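TcpB (Brucella melitensis, PDB 4LQC) contains a TIR domain, a flavodoxin-like alpha/beta module of a family that often mediates contacts between TIR proteins. Local coordinates at residues 7-18 / 34-43. The protein carries 2 engineered substitutions. Sequence-based numbering, arbitrary orientation.
Sequences YDFFIAHAIEDK and AKIFYDAYTL. Engineered in segment 7-18: Ala12 (natural residue Ser), Ile15 (natural residue Ser).
Tyr7 is sandwiched at one end of this parallel strand pair: the Phe37 ring stacks on one face, centroids 3.9 Å apart and planes 12° from parallel, while Lys35 CB lies over the opposite face. Beside it, Asp8 OD2 accepts Lys35 N through its anti lone pair, at 2.6 Å with an N-H...O angle of 168°. Two ladders then join the strands. Phe9 O receives Phe37 N (2.8 Å) and Ile11 N reaches Phe37 O; beyond a two-residue shift in register, Leu43 N meets His13 O at 2.8 Å. The extra residues form a loop, 38-41, where Tyr41 lays a ring face against Phe10 CB. His13, its CG held between backbone N and carbonyl carbon (chi1 56°), folds back so that ND1 donates to Ile11 O at 2.8 Å, near the ring plane; this bond limits rotation of the imidazole, and Thr42 CA lies over one of its faces, offset toward the rim. Tyr38 OH donates to Lys18 O from above the carbonyl plane (2.9 Å), and Lys18 NZ forms a long salt bridge with Asp39 OD1 (3.5 Å). Helix 18-31 links the two strands in a beta-alpha-beta crossover of the TIR domain, packing on Ile11, His13, Ile36 and Tyr38; strand 60-68 flanks 7-14 on its other side, leaving 36-43 outermost in the sheet within this chain.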
loop_
_atom_site.group_PDB
_atom_site.type_symbol
_atom_site.label_atom_id
_atom_site.label_comp_id
_atom_site.label_asym_id
_atom_site.label_seq_id
_atom_site.Cartn_x
_atom_site.Cartn_y
_atom_site.Cartn_z
ATOM N N TYR B 7 -20.359 -14.187 16.088
ATOM C CA TYR B 7 -19.415 -13.071 16.175
ATOM C C TYR B 7 -19.678 -11.985 15.151
ATOM O O TYR B 7 -20.463 -12.175 14.227
ATOM C CB TYR B 7 -17.990 -13.583 15.995
ATOM C CG TYR B 7 -17.358 -14.042 17.281
ATOM C CD1 TYR B 7 -18.122 -14.617 18.298
ATOM C CD2 TYR B 7 -16.001 -13.891 17.490
ATOM C CE1 TYR B 7 -17.531 -15.039 19.491
ATOM C CE2 TYR B 7 -15.407 -14.302 18.673
ATOM C CZ TYR B 7 -16.171 -14.869 19.668
ATOM O OH TYR B 7 -15.553 -15.262 20.831
ATOM N N ASP B 8 -19.002 -10.850 15.315
ATOM C CA ASP B 8 -19.083 -9.750 14.360
ATOM C C ASP B 8 -18.153 -9.952 13.156
ATOM O O ASP B 8 -18.561 -9.744 12.017
ATOM C CB ASP B 8 -18.785 -8.415 15.046
ATOM C CG ASP B 8 -19.602 -8.216 16.314
ATOM O OD1 ASP B 8 -20.843 -8.137 16.202
ATOM O OD2 ASP B 8 -19.010 -8.129 17.417
ATOM N N PHE B 9 -16.911 -10.361 13.401
ATOM C CA PHE B 9 -15.941 -10.522 12.312
ATOM C C PHE B 9 -15.085 -11.765 12.484
ATOM O O PHE B 9 -14.801 -12.175 13.614
ATOM C CB PHE B 9 -14.984 -9.341 12.278
ATOM C CG PHE B 9 -15.648 -8.029 12.073
ATOM C CD1 PHE B 9 -16.071 -7.648 10.808
ATOM C CD2 PHE B 9 -15.832 -7.157 13.135
ATOM C CE1 PHE B 9 -16.687 -6.430 10.603
ATOM C CE2 PHE B 9 -16.443 -5.928 12.941
ATOM C CZ PHE B 9 -16.874 -5.564 11.672
ATOM N N PHE B 10 -14.664 -12.364 11.372
ATOM C CA PHE B 10 -13.461 -13.194 11.393
ATOM C C PHE B 10 -12.476 -12.460 10.508
ATOM O O PHE B 10 -12.890 -11.709 9.613
ATOM C CB PHE B 10 -13.705 -14.630 10.917
ATOM C CG PHE B 10 -14.073 -14.753 9.451
ATOM C CD1 PHE B 10 -13.109 -15.084 8.497
ATOM C CD2 PHE B 10 -15.381 -14.556 9.032
ATOM C CE1 PHE B 10 -13.444 -15.207 7.165
ATOM C CE2 PHE B 10 -15.724 -14.678 7.696
ATOM C CZ PHE B 10 -14.752 -14.996 6.759
ATOM N N ILE B 11 -11.182 -12.637 10.769
ATOM C CA ILE B 11 -10.167 -11.980 9.947
ATOM C C ILE B 11 -9.157 -12.956 9.351
ATOM O O ILE B 11 -8.277 -13.477 10.046
ATOM C CB ILE B 11 -9.481 -10.811 10.684
ATOM C CG1 ILE B 11 -8.405 -10.195 9.808
ATOM C CG2 ILE B 11 -8.900 -11.270 11.992
ATOM C CD1 ILE B 11 -8.060 -8.765 10.190
ATOM N N ALA B 12 -9.338 -13.217 8.054
ATOM C CA ALA B 12 -8.470 -14.090 7.282
ATOM C C ALA B 12 -7.220 -13.333 6.853
ATOM O O ALA B 12 -7.305 -12.217 6.355
ATOM C CB ALA B 12 -9.214 -14.616 6.053
ATOM N N HIS B 13 -6.059 -13.949 7.029
ATOM C CA HIS B 13 -4.808 -13.245 6.801
ATOM C C HIS B 13 -3.700 -14.250 6.562
ATOM O O HIS B 13 -3.799 -15.409 6.979
ATOM C CB HIS B 13 -4.470 -12.466 8.059
ATOM C CG HIS B 13 -4.392 -13.325 9.281
ATOM N ND1 HIS B 13 -5.513 -13.796 9.932
ATOM C CD2 HIS B 13 -3.329 -13.807 9.967
ATOM C CE1 HIS B 13 -5.143 -14.526 10.971
ATOM N NE2 HIS B 13 -3.823 -14.550 11.015
ATOM N N ALA B 14 -2.649 -13.813 5.882
ATOM C CA ALA B 14 -1.448 -14.619 5.762
ATOM C C ALA B 14 -0.741 -14.626 7.114
ATOM O O ALA B 14 -0.839 -13.667 7.880
ATOM C CB ALA B 14 -0.544 -14.046 4.684
ATOM N N ILE B 15 -0.036 -15.701 7.430
ATOM C CA ILE B 15 0.640 -15.759 8.718
ATOM C C ILE B 15 1.648 -14.628 8.888
ATOM O O ILE B 15 1.812 -14.101 9.984
ATOM C CB ILE B 15 1.345 -17.109 8.950
ATOM C CG1 ILE B 15 2.088 -17.081 10.296
ATOM C CG2 ILE B 15 2.286 -17.432 7.793
ATOM C CD1 ILE B 15 2.718 -18.397 10.688
ATOM N N GLU B 16 2.293 -14.233 7.796
ATOM C CA GLU B 16 3.341 -13.221 7.847
ATOM C C GLU B 16 2.808 -11.902 8.376
ATOM O O GLU B 16 3.567 -11.087 8.898
ATOM C CB GLU B 16 3.963 -13.016 6.465
ATOM C CG GLU B 16 4.848 -14.164 5.993
ATOM C CD GLU B 16 4.081 -15.220 5.221
ATOM O OE1 GLU B 16 2.842 -15.078 5.058
ATOM O OE2 GLU B 16 4.709 -16.205 4.761
ATOM N N ASP B 17 1.497 -11.703 8.231
ATOM C CA ASP B 17 0.825 -10.488 8.688
ATOM C C ASP B 17 0.282 -10.633 10.107
ATOM O O ASP B 17 -0.171 -9.653 10.702
ATOM C CB ASP B 17 -0.360 -10.174 7.773
ATOM C CG ASP B 17 0.060 -9.719 6.398
ATOM O OD1 ASP B 17 0.892 -8.784 6.296
ATOM O OD2 ASP B 17 -0.455 -10.295 5.412
ATOM N N LYS B 18 0.315 -11.855 10.634
ATOM C CA LYS B 18 -0.439 -12.208 11.839
ATOM C C LYS B 18 -0.069 -11.404 13.063
ATOM O O LYS B 18 -0.949 -10.987 13.829
ATOM C CB LYS B 18 -0.290 -13.692 12.158
ATOM C CG LYS B 18 -1.152 -14.169 13.313
ATOM C CD LYS B 18 -1.085 -15.669 13.442
ATOM C CE LYS B 18 -2.056 -16.154 14.510
ATOM N NZ LYS B 18 -2.988 -17.216 14.013
ATOM N N ALA B 34 -16.085 -5.168 19.730
ATOM C CA ALA B 34 -16.458 -6.116 18.695
ATOM C C ALA B 34 -15.954 -7.528 19.011
ATOM O O ALA B 34 -14.881 -7.702 19.581
ATOM C CB ALA B 34 -15.938 -5.647 17.330
ATOM N N LYS B 35 -16.733 -8.536 18.653
ATOM C CA LYS B 35 -16.263 -9.910 18.772
ATOM C C LYS B 35 -15.615 -10.377 17.459
ATOM O O LYS B 35 -16.245 -10.336 16.406
ATOM C CB LYS B 35 -17.417 -10.832 19.209
ATOM C CG LYS B 35 -18.180 -10.268 20.424
ATOM C CD LYS B 35 -19.254 -11.217 20.982
ATOM C CE LYS B 35 -20.667 -10.671 20.747
ATOM N NZ LYS B 35 -20.828 -9.227 21.143
ATOM N N ILE B 36 -14.351 -10.799 17.527
ATOM C CA ILE B 36 -13.575 -11.158 16.325
ATOM C C ILE B 36 -12.854 -12.485 16.453
ATOM O O ILE B 36 -12.109 -12.703 17.431
ATOM C CB ILE B 36 -12.475 -10.123 16.026
ATOM C CG1 ILE B 36 -13.005 -8.715 16.234
ATOM C CG2 ILE B 36 -11.958 -10.254 14.587
ATOM C CD1 ILE B 36 -12.182 -7.978 17.189
ATOM N N PHE B 37 -13.079 -13.361 15.470
ATOM C CA PHE B 37 -12.304 -14.586 15.312
ATOM C C PHE B 37 -11.017 -14.266 14.554
ATOM O O PHE B 37 -11.026 -13.518 13.565
ATOM C CB PHE B 37 -13.091 -15.643 14.519
ATOM C CG PHE B 37 -14.179 -16.329 15.309
ATOM C CD1 PHE B 37 -13.866 -17.088 16.421
ATOM C CD2 PHE B 37 -15.505 -16.233 14.918
ATOM C CE1 PHE B 37 -14.851 -17.724 17.138
ATOM C CE2 PHE B 37 -16.496 -16.870 15.626
ATOM C CZ PHE B 37 -16.169 -17.620 16.739
ATOM N N TYR B 38 -9.917 -14.860 14.996
ATOM C CA TYR B 38 -8.603 -14.476 14.510
ATOM C C TYR B 38 -7.676 -15.677 14.360
ATOM O O TYR B 38 -7.241 -15.996 13.251
ATOM C CB TYR B 38 -8.059 -13.421 15.484
ATOM C CG TYR B 38 -6.577 -13.174 15.565
ATOM C CD1 TYR B 38 -5.794 -13.042 14.429
ATOM C CD2 TYR B 38 -5.980 -12.973 16.804
ATOM C CE1 TYR B 38 -4.436 -12.773 14.533
ATOM C CE2 TYR B 38 -4.649 -12.710 16.917
ATOM C CZ TYR B 38 -3.871 -12.605 15.785
ATOM O OH TYR B 38 -2.521 -12.332 15.919
ATOM N N ASP B 39 -7.404 -16.357 15.471
ATOM C CA ASP B 39 -6.401 -17.428 15.495
ATOM C C ASP B 39 -6.598 -18.562 14.485
ATOM O O ASP B 39 -5.612 -19.078 13.953
ATOM C CB ASP B 39 -6.270 -18.036 16.895
ATOM C CG ASP B 39 -5.294 -19.195 16.929
ATOM O OD1 ASP B 39 -4.079 -18.956 16.806
ATOM O OD2 ASP B 39 -5.733 -20.349 17.069
ATOM N N ALA B 40 -7.851 -18.951 14.238
ATOM C CA ALA B 40 -8.153 -20.091 13.364
ATOM C C ALA B 40 -8.257 -19.698 11.904
ATOM O O ALA B 40 -8.562 -20.524 11.043
ATOM C CB ALA B 40 -9.445 -20.805 13.815
ATOM N N TYR B 41 -8.005 -18.428 11.621
ATOM C CA TYR B 41 -8.161 -17.936 10.266
ATOM C C TYR B 41 -6.850 -17.496 9.650
ATOM O O TYR B 41 -6.827 -16.679 8.739
ATOM C CB TYR B 41 -9.232 -16.843 10.223
ATOM C CG TYR B 41 -10.580 -17.450 10.521
ATOM C CD1 TYR B 41 -11.289 -18.113 9.526
ATOM C CD2 TYR B 41 -11.111 -17.430 11.801
ATOM C CE1 TYR B 41 -12.498 -18.706 9.791
ATOM C CE2 TYR B 41 -12.336 -18.020 12.075
ATOM C CZ TYR B 41 -13.016 -18.658 11.065
ATOM O OH TYR B 41 -14.224 -19.262 11.314
ATOM N N THR B 42 -5.757 -18.060 10.141
ATOM C CA THR B 42 -4.481 -17.878 9.477
ATOM C C THR B 42 -4.456 -18.745 8.231
ATOM O O THR B 42 -4.778 -19.936 8.272
ATOM C CB THR B 42 -3.305 -18.265 10.380
ATOM O OG1 THR B 42 -3.302 -17.434 11.544
ATOM C CG2 THR B 42 -2.006 -18.080 9.643
ATOM N N LEU B 43 -4.084 -18.144 7.111
ATOM C CA LEU B 43 -4.070 -18.869 5.850
ATOM C C LEU B 43 -2.648 -19.286 5.540
ATOM O O LEU B 43 -1.720 -18.468 5.604
ATOM C CB LEU B 43 -4.615 -17.981 4.736
ATOM C CG LEU B 43 -6.072 -17.595 4.989
ATOM C CD1 LEU B 43 -6.409 -16.284 4.289
ATOM C CD2 LEU B 43 -6.991 -18.720 4.545
#